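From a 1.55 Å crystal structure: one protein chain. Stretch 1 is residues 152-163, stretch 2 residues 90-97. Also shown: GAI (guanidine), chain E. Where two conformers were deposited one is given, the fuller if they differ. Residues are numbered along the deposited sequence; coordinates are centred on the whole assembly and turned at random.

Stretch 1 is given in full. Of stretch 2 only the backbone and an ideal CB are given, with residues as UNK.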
# COMPACT_ATOMS: atom_id res chain seq x y z
N ARG A 152 1.88 4.51 -3.01
CA ARG A 152 2.86 4.40 -4.07
C ARG A 152 4.02 3.54 -3.60
O ARG A 152 4.67 3.84 -2.60
CB ARG A 152 3.41 5.78 -4.42
CG ARG A 152 4.32 5.83 -5.64
CD ARG A 152 4.91 7.24 -5.79
NE ARG A 152 5.81 7.28 -6.93
CZ ARG A 152 6.63 8.27 -7.19
NH1 ARG A 152 6.72 9.30 -6.37
NH2 ARG A 152 7.37 8.20 -8.29
N HIS A 153 4.28 2.46 -4.32
CA HIS A 153 5.46 1.59 -4.10
C HIS A 153 6.50 1.96 -5.11
O HIS A 153 6.28 1.79 -6.29
CB HIS A 153 5.06 0.14 -4.26
CG HIS A 153 6.15 -0.83 -3.97
ND1 HIS A 153 6.16 -2.12 -4.49
CD2 HIS A 153 7.18 -0.77 -3.11
CE1 HIS A 153 7.19 -2.78 -3.99
NE2 HIS A 153 7.83 -1.97 -3.15
N PHE A 154 7.62 2.53 -4.63
CA PHE A 154 8.60 3.15 -5.54
C PHE A 154 9.93 3.23 -4.84
O PHE A 154 9.99 2.98 -3.64
CB PHE A 154 8.14 4.55 -6.07
CG PHE A 154 8.24 5.66 -5.04
CD1 PHE A 154 7.50 5.61 -3.86
CD2 PHE A 154 9.06 6.73 -5.25
CE1 PHE A 154 7.60 6.61 -2.92
CE2 PHE A 154 9.15 7.75 -4.31
CZ PHE A 154 8.44 7.66 -3.13
N GLN A 155 10.98 3.59 -5.57
CA GLN A 155 12.35 3.66 -4.99
C GLN A 155 12.64 2.40 -4.17
O GLN A 155 13.17 2.45 -3.04
CB GLN A 155 12.57 4.93 -4.16
CG GLN A 155 12.71 6.13 -5.08
CD GLN A 155 12.75 7.46 -4.35
OE1 GLN A 155 12.92 7.52 -3.13
NE2 GLN A 155 12.60 8.52 -5.10
N SER A 156 12.21 1.27 -4.76
CA SER A 156 12.32 -0.04 -4.15
C SER A 156 12.85 -1.00 -5.20
O SER A 156 12.51 -0.92 -6.40
CB SER A 156 10.96 -0.57 -3.66
OG SER A 156 10.43 0.25 -2.63
N THR A 157 13.74 -1.88 -4.79
CA THR A 157 14.15 -2.95 -5.70
C THR A 157 14.76 -4.11 -4.93
O THR A 157 15.42 -3.92 -3.89
CB THR A 157 15.13 -2.40 -6.76
OG1 THR A 157 15.34 -3.39 -7.78
CG2 THR A 157 16.50 -2.08 -6.13
N ASP A 158 14.51 -5.31 -5.40
CA ASP A 158 15.24 -6.50 -4.96
C ASP A 158 15.04 -6.87 -3.50
O ASP A 158 15.95 -7.33 -2.84
CB ASP A 158 16.75 -6.33 -5.30
CG ASP A 158 17.49 -7.61 -5.18
OD1 ASP A 158 16.92 -8.70 -5.41
OD2 ASP A 158 18.72 -7.54 -4.90
N MET A 159 13.81 -6.73 -3.03
CA MET A 159 13.41 -7.21 -1.72
C MET A 159 12.38 -8.30 -1.95
O MET A 159 12.75 -9.39 -2.47
CB MET A 159 12.99 -6.05 -0.83
CG MET A 159 14.20 -5.24 -0.37
SD MET A 159 15.14 -6.13 0.88
CE MET A 159 16.77 -5.32 0.75
N PHE A 160 11.11 -8.06 -1.67
CA PHE A 160 10.10 -9.07 -2.06
C PHE A 160 8.78 -8.38 -2.34
O PHE A 160 8.59 -7.89 -3.45
CB PHE A 160 10.02 -10.25 -1.08
CG PHE A 160 9.27 -11.43 -1.61
CD1 PHE A 160 9.60 -11.98 -2.84
CD2 PHE A 160 8.24 -11.99 -0.90
CE1 PHE A 160 8.92 -13.10 -3.34
CE2 PHE A 160 7.54 -13.12 -1.40
CZ PHE A 160 7.88 -13.65 -2.62
N TYR A 161 7.86 -8.39 -1.41
CA TYR A 161 6.59 -7.65 -1.54
C TYR A 161 6.37 -6.73 -0.37
O TYR A 161 6.78 -7.01 0.75
CB TYR A 161 5.34 -8.52 -1.59
CG TYR A 161 5.32 -9.80 -2.37
CD1 TYR A 161 6.14 -10.00 -3.49
CD2 TYR A 161 4.41 -10.79 -2.02
CE1 TYR A 161 6.08 -11.19 -4.18
CE2 TYR A 161 4.33 -11.98 -2.72
CZ TYR A 161 5.17 -12.17 -3.80
OH TYR A 161 5.14 -13.32 -4.58
N ILE A 162 5.67 -5.63 -0.66
CA ILE A 162 4.97 -4.87 0.34
C ILE A 162 3.50 -5.26 0.29
O ILE A 162 2.89 -5.32 -0.79
CB ILE A 162 5.17 -3.33 0.17
CG1 ILE A 162 4.49 -2.57 1.32
CG2 ILE A 162 4.76 -2.81 -1.19
CD1 ILE A 162 4.85 -1.09 1.31
N ASP A 163 2.92 -5.48 1.46
CA ASP A 163 1.52 -5.82 1.59
C ASP A 163 0.80 -4.66 2.32
O ASP A 163 1.33 -4.11 3.27
CB ASP A 163 1.33 -7.06 2.43
CG ASP A 163 2.05 -8.31 1.95
OD1 ASP A 163 2.60 -8.42 0.83
OD2 ASP A 163 2.05 -9.27 2.81
N UNK A 90 12.89 -4.50 3.27
CA UNK A 90 13.10 -3.08 3.03
C UNK A 90 12.40 -2.58 1.79
O UNK A 90 13.03 -2.33 0.75
CB UNK A 90 14.60 -2.78 2.92
N UNK A 91 11.07 -2.46 1.91
CA UNK A 91 10.26 -1.86 0.87
C UNK A 91 9.97 -0.41 1.21
O UNK A 91 9.62 -0.08 2.36
CB UNK A 91 8.96 -2.64 0.68
N UNK A 92 10.03 0.42 0.19
CA UNK A 92 9.82 1.86 0.32
C UNK A 92 8.50 2.23 -0.30
O UNK A 92 8.18 1.80 -1.40
CB UNK A 92 10.96 2.65 -0.33
N UNK A 93 7.78 3.11 0.38
CA UNK A 93 6.49 3.54 -0.12
C UNK A 93 6.17 4.93 0.39
O UNK A 93 6.82 5.46 1.33
CB UNK A 93 5.39 2.55 0.29
N UNK A 94 5.16 5.52 -0.22
CA UNK A 94 4.65 6.81 0.26
C UNK A 94 3.14 6.84 0.09
O UNK A 94 2.61 6.10 -0.74
CB UNK A 94 5.30 7.98 -0.49
N UNK A 95 2.47 7.67 0.88
CA UNK A 95 1.06 7.94 0.76
C UNK A 95 0.89 9.40 0.43
O UNK A 95 1.53 10.28 1.08
CB UNK A 95 0.30 7.57 2.04
N UNK A 96 0.05 9.71 -0.57
CA UNK A 96 -0.17 11.07 -1.06
C UNK A 96 -1.64 11.40 -1.05
O UNK A 96 -2.46 10.49 -1.19
CB UNK A 96 0.40 11.24 -2.47
N UNK A 97 -1.94 12.69 -0.97
CA UNK A 97 -3.28 13.23 -1.19
C UNK A 97 -3.26 14.10 -2.43
O UNK A 97 -2.31 14.85 -2.66
CB UNK A 97 -3.77 14.03 0.02
C GAI E . 18.66 -9.08 -1.24
N1 GAI E . 19.36 -9.66 -0.35
N2 GAI E . 18.85 -9.32 -2.52
N3 GAI E . 17.78 -8.22 -0.80

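Position 90 lies beside Met159, before the strand begins. Its CA-to-CB bond runs sideways, and the ideal CB sits 4.0 Å from Met159 SD, so the thioether is the main neighbour stretch 1 offers. Small or polar side chains would fit, and a modest apolar one could also pack there. The deposited residue is Ser90. Its backbone does the more specific work: Ser90 N makes a weak hydrogen bond to Met159 SD at 3.7 Å, while Met159 CG packs 3.3 Å from Ser90 O.

Position 91 is the most legible site. The CB points sideways, 3.9 Å from Ile162 CB and 4.0 Å from His153 NE2, and beyond it lie the amide of Phe160 and the imidazole nitrogen of His153, both able to donate. An acceptor is called for: glutamine could serve with its one carbonyl oxygen, aspartate if its shorter reach sufficed, but a long carboxylate can meet two donors at once. Glu91 is deposited, with chi1 and chi2 both m, which folds the chain so that its end comes nearer to stretch 1 than its CB direction suggests. Glu91 OE1 accepts from His153 NE2 at 2.8 Å, and Glu91 OE2 accepts from Phe160 N at 2.9 Å. One side chain thus ties the strand at His153 to the loop that leads into the next strand.

At position 92 the backbone is already engaged: its N donates to Ser156 OG at 2.9 Å, and its O receives a weak bond from Phe154 N at 3.4 Å. The CB runs sideways, 3.5 Å from both Phe154 O and Gln155 O, with the Phe154 ring nearby. A flat ring, or a long chain with polar character, would suit. His92, chi1 t, turns its ring edge toward the face of Phe154, with centroids 5.1 Å apart and planes at 67°; its ring nitrogens bond elsewhere in the structure.

Position 93 pairs with His153 without hydrogen bonds, both side chains on the same face of the sheet. The ideal CB is tight against Arg152 O at 3.2 Å; it is also 3.8 Å from Ile162 CD1, and that methyl favours an apolar or aromatic group. Tyr93, chi1 p, places CD1 3.5 Å from Ile162 CD1, and its end then leads away from stretch 1.

Position 94 forms the hydrogen-bonded pair with Arg152: 94 N reaches Arg152 O at 3.0 Å, and Arg152 N reaches 94 O at 2.9 Å. Its CB shares a face with the Arg152 side chain and stands 3.6 Å from Phe154 CE1, at the ring edge, so a small apolar group fits well. Ala94 supplies just the methyl.

Position 95 points away, and stretch 1 sets no requirement; Val95 is deposited.

Position 96 points toward stretch 1 but starts far off, so only a long side chain with an acceptor at its far end could answer the guanidinium of the extended Arg152. A hydroxyl-tipped aromatic has the length, whereas a carboxylate on a short chain would stop short of Arg152 NH1. Tyr96 accepts from Arg152 NH1 through OH at 3.0 Å, and that OH also lies 3.6 Å from Phe154 CZ.

Position 97 is out of reach; Ala97 is deposited.

Stretch 2 90-97: SEHYAVYA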
# COMPACT_ATOMS: atom_id res chain seq x y z
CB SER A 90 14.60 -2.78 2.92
OG SER A 90 15.21 -3.16 4.13
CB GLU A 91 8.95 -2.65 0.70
CG GLU A 91 9.16 -4.13 0.31
CD GLU A 91 9.62 -4.35 -1.13
OE1 GLU A 91 9.87 -3.35 -1.86
OE2 GLU A 91 9.81 -5.52 -1.53
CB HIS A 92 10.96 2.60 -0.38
CG HIS A 92 10.93 4.09 -0.18
ND1 HIS A 92 11.44 4.67 0.96
CD2 HIS A 92 10.38 5.09 -0.91
CE1 HIS A 92 11.24 5.98 0.90
NE2 HIS A 92 10.62 6.26 -0.23
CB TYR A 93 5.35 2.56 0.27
CG TYR A 93 4.97 2.61 1.72
CD1 TYR A 93 5.78 2.03 2.70
CD2 TYR A 93 3.86 3.29 2.14
CE1 TYR A 93 5.45 2.11 4.05
CE2 TYR A 93 3.53 3.37 3.48
CZ TYR A 93 4.35 2.80 4.42
OH TYR A 93 3.96 2.90 5.75
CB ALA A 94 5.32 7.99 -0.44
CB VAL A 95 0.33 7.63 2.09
CG1 VAL A 95 -1.13 7.98 2.05
CG2 VAL A 95 0.56 6.20 2.51
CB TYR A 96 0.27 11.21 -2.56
CG TYR A 96 1.72 10.89 -2.83
CD1 TYR A 96 2.15 9.58 -3.00
CD2 TYR A 96 2.66 11.92 -2.92
CE1 TYR A 96 3.49 9.30 -3.26
CE2 TYR A 96 3.99 11.64 -3.17
CZ TYR A 96 4.40 10.34 -3.37
OH TYR A 96 5.74 10.06 -3.63
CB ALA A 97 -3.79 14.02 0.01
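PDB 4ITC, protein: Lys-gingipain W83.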